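Local coordinates for RabGDI protein (Plasmodium falciparum 3D7, PDB 3P1W), which probably acts as a Rab GDP-dissociation inhibitor, holding Rab GTPases in their GDP-bound state during vesicle transport, at residues L38-K44 with W450-W454; Y124-H128 with I350-L355; K289-I293 with C303-I307; Q325-C329 with S432-T436. All coordinates share one frame. Where two conformers were deposited one is given. Residues are numbered along the deposited sequence.

Contact 1 (L38-K44 with W450-W454)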
loop_
_atom_site.group_PDB
_atom_site.type_symbol
_atom_site.label_atom_id
_atom_site.label_comp_id
_atom_site.label_asym_id
_atom_site.label_seq_id
_atom_site.Cartn_x
_atom_site.Cartn_y
_atom_site.Cartn_z
ATOM N N LEU A 38 -15.504 9.189 -3.552
ATOM C CA LEU A 38 -16.697 8.404 -3.232
ATOM C C LEU A 38 -17.867 9.252 -2.715
ATOM O O LEU A 38 -19.032 9.016 -3.100
ATOM C CB LEU A 38 -16.354 7.336 -2.195
ATOM C CG LEU A 38 -15.465 6.193 -2.703
ATOM C CD1 LEU A 38 -14.978 5.374 -1.528
ATOM C CD2 LEU A 38 -16.251 5.333 -3.700
ATOM N N LEU A 39 -17.583 10.216 -1.832
ATOM C CA LEU A 39 -18.639 11.123 -1.327
ATOM C C LEU A 39 -19.247 11.957 -2.456
ATOM O O LEU A 39 -20.476 12.072 -2.570
ATOM C CB LEU A 39 -18.081 12.043 -0.234
ATOM C CG LEU A 39 -17.746 11.321 1.076
ATOM C CD1 LEU A 39 -16.805 12.133 2.007
ATOM C CD2 LEU A 39 -19.009 10.915 1.780
ATOM N N SER A 40 -18.386 12.544 -3.282
ATOM C CA SER A 40 -18.829 13.337 -4.429
ATOM C C SER A 40 -19.605 12.472 -5.426
ATOM O O SER A 40 -20.609 12.909 -6.006
ATOM C CB SER A 40 -17.615 14.018 -5.093
ATOM O OG SER A 40 -17.971 14.710 -6.282
ATOM N N HIS A 41 -19.149 11.238 -5.633
ATOM C CA HIS A 41 -19.858 10.317 -6.528
ATOM C C HIS A 41 -21.278 9.997 -6.040
ATOM O O HIS A 41 -22.221 9.929 -6.851
ATOM C CB HIS A 41 -19.061 9.026 -6.716
ATOM C CG HIS A 41 -19.732 8.023 -7.601
ATOM N ND1 HIS A 41 -20.429 6.940 -7.104
ATOM C CD2 HIS A 41 -19.813 7.936 -8.950
ATOM C CE1 HIS A 41 -20.906 6.228 -8.109
ATOM N NE2 HIS A 41 -20.544 6.809 -9.239
ATOM N N TYR A 42 -21.444 9.808 -4.731
ATOM C CA TYR A 42 -22.752 9.464 -4.160
ATOM C C TYR A 42 -23.564 10.710 -3.757
ATOM O O TYR A 42 -24.461 10.633 -2.919
ATOM C CB TYR A 42 -22.601 8.502 -2.971
ATOM C CG TYR A 42 -22.330 7.064 -3.370
ATOM C CD1 TYR A 42 -21.045 6.533 -3.315
ATOM C CD2 TYR A 42 -23.366 6.229 -3.804
ATOM C CE1 TYR A 42 -20.790 5.210 -3.674
ATOM C CE2 TYR A 42 -23.120 4.907 -4.173
ATOM C CZ TYR A 42 -21.828 4.402 -4.102
ATOM O OH TYR A 42 -21.566 3.096 -4.462
ATOM N N GLY A 43 -23.226 11.853 -4.348
ATOM C CA GLY A 43 -24.055 13.043 -4.272
ATOM C C GLY A 43 -23.888 13.871 -3.016
ATOM O O GLY A 43 -24.711 14.727 -2.750
ATOM N N LYS A 44 -22.828 13.645 -2.235
ATOM C CA LYS A 44 -22.663 14.418 -0.998
ATOM C C LYS A 44 -21.961 15.750 -1.284
ATOM O O LYS A 44 -21.199 15.860 -2.239
ATOM C CB LYS A 44 -21.931 13.613 0.080
ATOM C CG LYS A 44 -22.702 12.368 0.559
ATOM C CD LYS A 44 -23.797 12.727 1.538
ATOM C CE LYS A 44 -24.720 11.549 1.845
ATOM N NZ LYS A 44 -25.881 12.003 2.670
ATOM N N TRP A 450 -15.704 4.475 5.419
ATOM C CA TRP A 450 -16.938 4.569 4.615
ATOM C C TRP A 450 -18.140 3.824 5.235
ATOM O O TRP A 450 -19.236 4.397 5.374
ATOM C CB TRP A 450 -16.719 4.076 3.176
ATOM C CG TRP A 450 -17.955 4.237 2.337
ATOM C CD1 TRP A 450 -18.957 3.313 2.140
ATOM C CD2 TRP A 450 -18.346 5.405 1.621
ATOM N NE1 TRP A 450 -19.943 3.841 1.332
ATOM C CE2 TRP A 450 -19.592 5.126 1.002
ATOM C CE3 TRP A 450 -17.764 6.662 1.429
ATOM C CZ2 TRP A 450 -20.248 6.055 0.216
ATOM C CZ3 TRP A 450 -18.434 7.592 0.637
ATOM C CH2 TRP A 450 -19.657 7.283 0.045
ATOM N N GLU A 451 -17.928 2.568 5.613
ATOM C CA GLU A 451 -18.969 1.757 6.255
ATOM C C GLU A 451 -19.614 2.472 7.451
ATOM O O GLU A 451 -20.839 2.402 7.649
ATOM C CB GLU A 451 -18.410 0.409 6.727
ATOM C CG GLU A 451 -19.410 -0.472 7.516
ATOM C CD GLU A 451 -18.883 -1.884 7.852
ATOM O OE1 GLU A 451 -17.665 -2.118 7.806
ATOM O OE2 GLU A 451 -19.708 -2.765 8.176
ATOM N N ASN A 452 -18.778 3.122 8.254
ATOM C CA ASN A 452 -19.210 3.733 9.513
ATOM C C ASN A 452 -19.726 5.151 9.387
ATOM O O ASN A 452 -20.403 5.641 10.292
ATOM C CB ASN A 452 -18.074 3.657 10.531
ATOM C CG ASN A 452 -17.865 2.249 11.039
ATOM O OD1 ASN A 452 -18.714 1.719 11.741
ATOM N ND2 ASN A 452 -16.749 1.639 10.686
ATOM N N LEU A 453 -19.415 5.805 8.270
ATOM C CA LEU A 453 -20.002 7.093 7.947
ATOM C C LEU A 453 -21.478 6.923 7.657
ATOM O O LEU A 453 -22.292 7.677 8.161
ATOM C CB LEU A 453 -19.370 7.716 6.695
ATOM C CG LEU A 453 -17.968 8.320 6.694
ATOM C CD1 LEU A 453 -17.604 8.693 5.255
ATOM C CD2 LEU A 453 -17.870 9.537 7.581
ATOM N N TRP A 454 -21.828 5.929 6.848
ATOM C CA TRP A 454 -23.215 5.763 6.410
ATOM C C TRP A 454 -23.857 4.446 6.838
ATOM O O TRP A 454 -25.007 4.179 6.487
ATOM C CB TRP A 454 -23.288 5.921 4.893
ATOM C CG TRP A 454 -22.516 7.114 4.418
ATOM C CD1 TRP A 454 -21.395 7.110 3.633
ATOM C CD2 TRP A 454 -22.791 8.489 4.722
ATOM N NE1 TRP A 454 -20.965 8.401 3.422
ATOM C CE2 TRP A 454 -21.805 9.265 4.079
ATOM C CE3 TRP A 454 -23.780 9.139 5.470
ATOM C CZ2 TRP A 454 -21.781 10.656 4.160
ATOM C CZ3 TRP A 454 -23.751 10.519 5.551
ATOM C CH2 TRP A 454 -22.762 11.262 4.900
#
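Trp450, the first residue of segment 450-454, fills the gap to helix 30-41 with its indole. Trp450 CZ3 lies 3.5 Å from Leu38 CB and 3.6 Å from Leu39 CD2, and Trp450 CZ2 is 3.7 Å from Tyr42 CD1. The Tyr42 ring sits obliquely to the six-membered ring of Trp450, planes at 42°, and Tyr42 OH is hydrogen-bonded to Lys108 NZ. One turn later Leu453 CD1 approaches Leu39 CD2 at 4.4 Å, so Leu39 is wedged among three residues of this helix. The third is Trp454: its NE1, 3.6 Å from Leu39 CD2 near the ring plane, is buried without a polar partner. One face of the Trp454 ring receives Lys44, whose CE lies 3.9 Å from the six-membered centroid (CH-pi) and whose NZ makes an off-centre cation-pi contact at 4.3 Å. The Schellman motif ending helix 30-41 takes in Lys44: Lys44 N bonds Leu39 O at 2.8 Å and Gly43 N bonds Ser40 O at 3.3 Å, with Gly43 (positive phi) as C-prime. Leu39 and Leu453 also touch Ile307 of strand 305-308, so both helices pack on one mixed sheet, whose parallel strands 20-26 and 46-49 are joined through helix 30-41 in the beta-alpha-beta crossover of Rossmann-like folds.

Contact 2 (Y124-H128 with I350-L355)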
loop_
_atom_site.group_PDB
_atom_site.type_symbol
_atom_site.label_atom_id
_atom_site.label_comp_id
_atom_site.label_asym_id
_atom_site.label_seq_id
_atom_site.Cartn_x
_atom_site.Cartn_y
_atom_site.Cartn_z
ATOM N N TYR A 124 8.852 -10.586 -6.240
ATOM C CA TYR A 124 9.912 -11.394 -5.652
ATOM C C TYR A 124 9.619 -11.612 -4.182
ATOM O O TYR A 124 8.956 -10.767 -3.513
ATOM C CB TYR A 124 11.296 -10.735 -5.817
ATOM C CG TYR A 124 11.711 -10.683 -7.266
ATOM C CD1 TYR A 124 12.563 -11.642 -7.789
ATOM C CD2 TYR A 124 11.177 -9.718 -8.130
ATOM C CE1 TYR A 124 12.907 -11.637 -9.133
ATOM C CE2 TYR A 124 11.506 -9.713 -9.504
ATOM C CZ TYR A 124 12.353 -10.682 -9.993
ATOM O OH TYR A 124 12.711 -10.694 -11.335
ATOM N N VAL A 125 10.178 -12.702 -3.658
ATOM C CA VAL A 125 10.105 -13.002 -2.247
ATOM C C VAL A 125 11.497 -13.427 -1.749
ATOM O O VAL A 125 12.268 -14.058 -2.484
ATOM C CB VAL A 125 9.044 -14.067 -1.962
ATOM C CG1 VAL A 125 9.382 -15.427 -2.670
ATOM C CG2 VAL A 125 8.819 -14.244 -0.439
ATOM N N TYR A 126 11.806 -13.075 -0.502
ATOM C CA TYR A 126 13.110 -13.421 0.104
ATOM C C TYR A 126 13.045 -14.790 0.770
ATOM O O TYR A 126 12.156 -15.062 1.583
ATOM C CB TYR A 126 13.414 -12.350 1.134
ATOM C CG TYR A 126 14.787 -12.313 1.738
ATOM C CD1 TYR A 126 15.628 -11.250 1.478
ATOM C CD2 TYR A 126 15.188 -13.261 2.672
ATOM C CE1 TYR A 126 16.855 -11.153 2.088
ATOM C CE2 TYR A 126 16.411 -13.165 3.291
ATOM C CZ TYR A 126 17.236 -12.096 2.979
ATOM O OH TYR A 126 18.457 -11.985 3.566
ATOM N N GLN A 127 13.989 -15.659 0.401
ATOM C CA GLN A 127 14.198 -16.937 1.035
ATOM C C GLN A 127 15.711 -17.225 0.873
ATOM O O GLN A 127 16.198 -17.489 -0.228
ATOM C CB GLN A 127 13.353 -18.052 0.380
ATOM C CG GLN A 127 13.459 -19.382 1.132
ATOM C CD GLN A 127 13.228 -20.617 0.275
ATOM O OE1 GLN A 127 14.174 -21.349 -0.057
ATOM N NE2 GLN A 127 11.969 -20.870 -0.072
ATOM N N HIS A 128 16.445 -17.088 1.964
ATOM C CA HIS A 128 17.883 -17.272 1.924
ATOM C C HIS A 128 18.220 -18.750 1.667
ATOM O O HIS A 128 17.689 -19.652 2.323
ATOM C CB HIS A 128 18.503 -16.831 3.219
ATOM C CG HIS A 128 20.003 -16.861 3.212
ATOM N ND1 HIS A 128 20.737 -17.439 4.219
ATOM C CD2 HIS A 128 20.902 -16.392 2.312
ATOM C CE1 HIS A 128 22.028 -17.302 3.957
ATOM N NE2 HIS A 128 22.153 -16.655 2.812
ATOM N N ILE A 350 9.766 -9.434 2.034
ATOM C CA ILE A 350 10.680 -10.162 2.938
ATOM C C ILE A 350 9.929 -10.681 4.175
ATOM O O ILE A 350 9.609 -9.900 5.099
ATOM C CB ILE A 350 11.865 -9.307 3.371
ATOM C CG1 ILE A 350 12.568 -8.663 2.163
ATOM C CG2 ILE A 350 12.848 -10.200 4.249
ATOM C CD1 ILE A 350 13.701 -7.677 2.528
ATOM N N PRO A 351 9.615 -11.990 4.187
ATOM C CA PRO A 351 8.868 -12.530 5.319
ATOM C C PRO A 351 9.664 -12.383 6.607
ATOM O O PRO A 351 10.875 -12.588 6.619
ATOM C CB PRO A 351 8.637 -13.987 4.935
ATOM C CG PRO A 351 8.725 -13.999 3.450
ATOM C CD PRO A 351 9.697 -12.951 3.067
ATOM N N GLN A 352 8.974 -11.996 7.669
ATOM C CA GLN A 352 9.611 -11.646 8.934
ATOM C C GLN A 352 10.561 -12.728 9.500
ATOM O O GLN A 352 11.618 -12.397 10.063
ATOM C CB GLN A 352 8.527 -11.249 9.942
ATOM C CG GLN A 352 7.555 -12.401 10.305
ATOM C CD GLN A 352 6.314 -11.912 10.973
ATOM O OE1 GLN A 352 6.102 -12.197 12.143
ATOM N NE2 GLN A 352 5.495 -11.145 10.255
ATOM N N ASN A 353 10.206 -14.009 9.327
ATOM C CA ASN A 353 11.033 -15.108 9.863
ATOM C C ASN A 353 12.399 -15.215 9.186
ATOM O O ASN A 353 13.344 -15.803 9.747
ATOM C CB ASN A 353 10.277 -16.458 9.872
ATOM C CG ASN A 353 9.919 -16.976 8.475
ATOM O OD1 ASN A 353 10.045 -16.284 7.474
ATOM N ND2 ASN A 353 9.463 -18.229 8.418
ATOM N N GLN A 354 12.500 -14.651 7.978
ATOM C CA GLN A 354 13.766 -14.566 7.249
ATOM C C GLN A 354 14.803 -13.603 7.844
ATOM O O GLN A 354 16.031 -13.802 7.700
ATOM C CB GLN A 354 13.508 -14.226 5.774
ATOM C CG GLN A 354 12.935 -15.377 4.984
ATOM C CD GLN A 354 13.954 -16.483 4.724
ATOM O OE1 GLN A 354 15.131 -16.231 4.367
ATOM N NE2 GLN A 354 13.496 -17.718 4.853
ATOM N N LEU A 355 14.338 -12.598 8.553
ATOM C CA LEU A 355 15.247 -11.647 9.175
ATOM C C LEU A 355 15.094 -11.651 10.688
ATOM O O LEU A 355 15.438 -10.687 11.349
ATOM C CB LEU A 355 15.028 -10.256 8.591
ATOM C CG LEU A 355 15.457 -10.078 7.131
ATOM C CD1 LEU A 355 15.084 -8.662 6.685
ATOM C CD2 LEU A 355 16.961 -10.363 6.878
HETATM O O HOH W 1 15.434 -19.676 4.108
#
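The Tyr126 ring is the bump on which segment 350-355 moulds itself. Ile350 lays CG2 over one ring face, 4.2 Å from the Tyr126 centroid and 26° off the normal, a CH-pi contact. Gln354 OE1 meets the ring edge 3.4 Å from Tyr126 CD2, and Leu355 CD2 comes within 4.0 Å of Tyr126 OH. At the base of the side chain the Pro351 ring fits a shallow notch, its CD 3.8 Å from Val125 CG2 and 4.2 Å from Tyr126 CB. Strand 117-129 pairs in parallel with strand 346-350 in a large mixed sheet; Tyr126 still bonds Ile349 through the backbone, but beyond Ile350 the partner chain turns into the 3-10 segment 352-354. There the Gln354 side chain takes over: its OE1 accepts from His128 N at 2.9 Å and 174°, almost linear. Gln354 NE2 donates to a water at 2.9 Å that in turn donates to His128 O, also at 2.9 Å. Leu355 and Ile350 rest in turn against Pro398 of helix 396-400.

Contact 3 (K289-I293 with C303-I307)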
loop_
_atom_site.group_PDB
_atom_site.type_symbol
_atom_site.label_atom_id
_atom_site.label_comp_id
_atom_site.label_asym_id
_atom_site.label_seq_id
_atom_site.Cartn_x
_atom_site.Cartn_y
_atom_site.Cartn_z
ATOM N N LYS A 289 -20.350 17.050 19.506
ATOM C CA LYS A 289 -20.233 16.503 18.152
ATOM C C LYS A 289 -19.788 17.614 17.217
ATOM O O LYS A 289 -20.194 18.777 17.375
ATOM C CB LYS A 289 -21.557 15.942 17.659
ATOM C CG LYS A 289 -22.138 14.841 18.530
ATOM C CD LYS A 289 -23.224 14.063 17.781
ATOM C CE LYS A 289 -24.224 13.432 18.738
ATOM N NZ LYS A 289 -24.856 12.230 18.141
ATOM N N VAL A 290 -18.967 17.265 16.233
ATOM C CA VAL A 290 -18.445 18.275 15.323
ATOM C C VAL A 290 -19.605 18.935 14.568
ATOM O O VAL A 290 -20.561 18.270 14.166
ATOM C CB VAL A 290 -17.390 17.713 14.339
ATOM C CG1 VAL A 290 -18.042 16.853 13.240
ATOM C CG2 VAL A 290 -16.573 18.860 13.732
ATOM N N CYS A 291 -19.542 20.256 14.440
ATOM C CA CYS A 291 -20.531 20.997 13.656
ATOM C C CYS A 291 -19.871 22.002 12.715
ATOM O O CYS A 291 -20.537 22.546 11.847
ATOM C CB CYS A 291 -21.558 21.674 14.572
ATOM S SG CYS A 291 -20.898 22.958 15.615
ATOM N N GLY A 292 -18.563 22.232 12.840
ATOM C CA GLY A 292 -17.875 23.110 11.888
ATOM C C GLY A 292 -16.366 23.163 12.033
ATOM O O GLY A 292 -15.797 22.462 12.875
ATOM N N ILE A 293 -15.727 23.992 11.203
ATOM C CA ILE A 293 -14.265 24.243 11.279
ATOM C C ILE A 293 -13.943 25.719 11.013
ATOM O O ILE A 293 -14.678 26.405 10.285
ATOM C CB ILE A 293 -13.464 23.372 10.288
ATOM C CG1 ILE A 293 -13.923 23.615 8.853
ATOM C CG2 ILE A 293 -13.569 21.854 10.635
ATOM C CD1 ILE A 293 -12.795 23.891 7.917
ATOM N N CYS A 303 -20.549 21.706 9.184
ATOM C CA CYS A 303 -20.585 20.372 8.589
ATOM C C CYS A 303 -21.176 19.357 9.553
ATOM O O CYS A 303 -21.283 19.611 10.757
ATOM C CB CYS A 303 -19.179 19.935 8.152
ATOM S SG CYS A 303 -17.984 19.928 9.504
ATOM N N ASP A 304 -21.600 18.226 9.010
ATOM C CA ASP A 304 -22.175 17.141 9.813
ATOM C C ASP A 304 -21.110 16.099 10.162
ATOM O O ASP A 304 -21.225 15.407 11.180
ATOM C CB ASP A 304 -23.328 16.468 9.053
ATOM C CG ASP A 304 -24.472 17.427 8.762
ATOM O OD1 ASP A 304 -24.745 18.308 9.603
ATOM O OD2 ASP A 304 -25.089 17.303 7.690
ATOM N N LYS A 305 -20.091 15.980 9.311
ATOM C CA LYS A 305 -18.984 15.058 9.561
ATOM C C LYS A 305 -17.668 15.615 9.081
ATOM O O LYS A 305 -17.621 16.447 8.174
ATOM C CB LYS A 305 -19.244 13.703 8.870
ATOM C CG LYS A 305 -20.591 13.043 9.267
ATOM C CD LYS A 305 -20.813 11.713 8.574
ATOM C CE LYS A 305 -22.228 11.166 8.758
ATOM N NZ LYS A 305 -22.691 11.107 10.185
ATOM N N VAL A 306 -16.582 15.094 9.658
ATOM C CA VAL A 306 -15.253 15.422 9.200
ATOM C C VAL A 306 -14.491 14.109 8.940
ATOM O O VAL A 306 -14.655 13.138 9.674
ATOM C CB VAL A 306 -14.486 16.259 10.254
ATOM C CG1 VAL A 306 -12.983 16.346 9.942
ATOM C CG2 VAL A 306 -15.062 17.656 10.372
ATOM N N ILE A 307 -13.680 14.094 7.887
ATOM C CA ILE A 307 -12.680 13.011 7.676
ATOM C C ILE A 307 -11.350 13.688 7.655
ATOM O O ILE A 307 -11.180 14.691 6.960
ATOM C CB ILE A 307 -12.913 12.257 6.356
ATOM C CG1 ILE A 307 -14.269 11.561 6.348
ATOM C CG2 ILE A 307 -11.789 11.205 6.115
ATOM C CD1 ILE A 307 -14.753 11.219 4.912
HETATM O O HOH W 2 -21.685 16.049 14.029
#
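Two irregularities meet here: a classic beta bulge in strand 290-295, where Cys291 and Gly292 both face Val283, and a corner at Asp304, where the chain leaves one strand direction for another. Before the corner the segments are close, with Gly292 and Cys303 5.1 Å apart between CA atoms. Cys303 N donates to Cys291 O at 2.8 Å and 160°, the one direct hydrogen bond between the segments. Beside it Cys291 CA makes a CA-H...O contact with Cys303 O at 3.3 Å. After the corner the strands splay: the axes of 290-293 and 305-307 approach only to 7.1 Å, with 62° between their N-to-C directions. A water spans the opening wedge, donating to Val290 O at 2.5 Å and to Asp304 O at 3.0 Å. Deeper in, apolar side chains fill the gap: Val306 CG2 lies 3.9 Å from Val290 CG2 and 4.5 Å from Ile293 CG2, with Phe282 also touching Val290, Ile293 and Val306. The CA-to-CB bond of Lys305 is directed away from 289-293, and its side chain packs on Leu453 and Trp454 of helix 440-454. An antiparallel three-strand meander (279-284, 290-295, 300-303) turning at Asp304 into strand 305-308, which runs parallel to strand 20-26, is consistent with the Rossmann-like core of FAD-binding-type folds, to which GDI proteins are related.

Contact 4 (Q325-C329 with S432-T436)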
loop_
_atom_site.group_PDB
_atom_site.type_symbol
_atom_site.label_atom_id
_atom_site.label_comp_id
_atom_site.label_asym_id
_atom_site.label_seq_id
_atom_site.Cartn_x
_atom_site.Cartn_y
_atom_site.Cartn_z
ATOM N N GLN A 325 6.159 2.916 14.908
ATOM C CA GLN A 325 6.758 3.787 13.881
ATOM C C GLN A 325 7.065 2.967 12.636
ATOM O O GLN A 325 7.254 1.756 12.718
ATOM C CB GLN A 325 8.077 4.413 14.379
ATOM C CG GLN A 325 7.936 5.390 15.540
ATOM C CD GLN A 325 9.191 6.186 15.787
ATOM O OE1 GLN A 325 10.250 5.624 16.002
ATOM N NE2 GLN A 325 9.070 7.508 15.776
ATOM N N VAL A 326 7.141 3.655 11.507
ATOM C CA VAL A 326 7.532 3.077 10.221
ATOM C C VAL A 326 8.795 3.808 9.734
ATOM O O VAL A 326 8.931 5.016 9.962
ATOM C CB VAL A 326 6.389 3.158 9.193
ATOM C CG1 VAL A 326 5.868 4.637 8.986
ATOM C CG2 VAL A 326 6.857 2.574 7.848
ATOM N N ILE A 327 9.741 3.074 9.114
ATOM C CA ILE A 327 10.877 3.673 8.445
ATOM C C ILE A 327 10.755 3.362 6.972
ATOM O O ILE A 327 10.375 2.236 6.585
ATOM C CB ILE A 327 12.237 3.183 9.051
ATOM C CG1 ILE A 327 13.412 3.834 8.317
ATOM C CG2 ILE A 327 12.322 1.618 9.059
ATOM C CD1 ILE A 327 14.788 3.653 9.068
ATOM N N ARG A 328 10.952 4.390 6.159
ATOM C CA ARG A 328 11.088 4.256 4.724
ATOM C C ARG A 328 12.366 4.909 4.270
ATOM O O ARG A 328 12.683 6.027 4.664
ATOM C CB ARG A 328 9.897 4.880 3.952
ATOM C CG ARG A 328 8.570 4.269 4.285
ATOM C CD ARG A 328 7.450 4.704 3.376
ATOM N NE ARG A 328 6.204 4.081 3.817
ATOM C CZ ARG A 328 5.417 4.558 4.799
ATOM N NH1 ARG A 328 5.699 5.702 5.404
ATOM N NH2 ARG A 328 4.335 3.899 5.162
ATOM N N CYS A 329 13.116 4.176 3.451
ATOM C CA CYS A 329 14.378 4.639 2.921
ATOM C C CYS A 329 14.282 4.596 1.418
ATOM O O CYS A 329 14.218 3.521 0.828
ATOM C CB CYS A 329 15.539 3.743 3.390
ATOM S SG CYS A 329 17.139 4.465 2.890
ATOM N N SER A 432 -2.481 5.972 9.938
ATOM C CA SER A 432 -1.254 6.262 9.226
ATOM C C SER A 432 -0.977 5.132 8.241
ATOM O O SER A 432 -1.395 4.005 8.484
ATOM C CB SER A 432 -0.090 6.373 10.189
ATOM O OG SER A 432 -0.396 7.277 11.235
ATOM N N TYR A 433 -0.296 5.457 7.139
ATOM C CA TYR A 433 0.102 4.451 6.137
ATOM C C TYR A 433 1.142 3.515 6.759
ATOM O O TYR A 433 2.102 3.971 7.371
ATOM C CB TYR A 433 0.636 5.088 4.844
ATOM C CG TYR A 433 -0.412 5.914 4.170
ATOM C CD1 TYR A 433 -1.326 5.348 3.298
ATOM C CD2 TYR A 433 -0.565 7.252 4.514
ATOM C CE1 TYR A 433 -2.338 6.106 2.756
ATOM C CE2 TYR A 433 -1.577 8.017 3.977
ATOM C CZ TYR A 433 -2.452 7.436 3.099
ATOM O OH TYR A 433 -3.476 8.195 2.596
ATOM N N ASP A 434 0.901 2.215 6.604
ATOM C CA ASP A 434 1.819 1.184 7.154
ATOM C C ASP A 434 2.937 0.825 6.180
ATOM O O ASP A 434 3.031 1.341 5.055
ATOM C CB ASP A 434 1.008 -0.037 7.631
ATOM C CG ASP A 434 0.431 -0.850 6.494
ATOM O OD1 ASP A 434 0.939 -0.774 5.350
ATOM O OD2 ASP A 434 -0.536 -1.605 6.731
ATOM N N ALA A 435 3.839 -0.050 6.638
ATOM C CA ALA A 435 5.023 -0.398 5.889
ATOM C C ALA A 435 4.759 -1.220 4.621
ATOM O O ALA A 435 5.678 -1.381 3.823
ATOM C CB ALA A 435 6.021 -1.183 6.812
ATOM N N THR A 436 3.554 -1.755 4.425
ATOM C CA THR A 436 3.347 -2.679 3.282
ATOM C C THR A 436 3.636 -1.962 1.939
ATOM O O THR A 436 3.418 -0.773 1.820
ATOM C CB THR A 436 1.951 -3.299 3.274
ATOM O OG1 THR A 436 0.939 -2.278 3.178
ATOM C CG2 THR A 436 1.693 -4.110 4.577
HETATM O O HOH W 3 5.090 1.768 2.564
HETATM O O HOH W 4 3.457 6.382 7.153
#
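An Asx turn shapes the loop that leads from strand 427-429 to helix 440-454, and an arginine of the large mixed sheet holds that loop by its backbone carbonyls. In the turn Asp434 OD1 accepts from Thr436 N at 2.9 Å and 150°, and from Thr436 OG1 at 2.6 Å; Lys94 adds a salt bridge to the same oxygen. Across the segments Arg328 NH2 donates to Asp434 O at 2.9 Å (140°) and to Tyr433 O at 3.1 Å (150°), both oxygens near the guanidinium plane. Two waters widen this grip. One accepts from Arg328 NH1 at 2.9 Å and donates to Tyr433 O at 2.8 Å; the other accepts from Arg328 NE at 2.9 Å and donates to Thr436 O at 3.1 Å. All three guanidinium nitrogens thus reach the loop, directly or through water. A small apolar touch accompanies them, Val326 CG2 to Ala435 CB at 4.0 Å. Strand 320-333 lies between strands 378-385 and 405-418, and Ala435 O reaches Ser383 on the former. Tyr433 OH is hydrogen-bonded to Lys31 N at the start of helix 30-41, and the next residue, Asp434, through OD2 to Thr441 OG1 in helix 440-454.

How the contacts relate
Contact 1 opens first, at 38-44, and closes last, at 450-454, so the other three nest inside its loop. Contact 2 opens next at 124-128. Contact 3 then opens and closes within 289-307, inside the loops of both contacts 1 and 2 and before contact 4 begins. Contact 4 opens at 325-329, ahead of the closure of contact 2 at 350-355, and closes at 432-436, so the two cross. Contacts 1 and 3 touch through strand 305-308, with Leu39 CD1 and Ile307 CD1 3.7 Å apart, in the Rossmann-like part. Contact 2 joins strand 117-129 of the large mixed sheet to the turn that follows strand 346-350; contact 4 joins that sheet to the loop before helix 440-454.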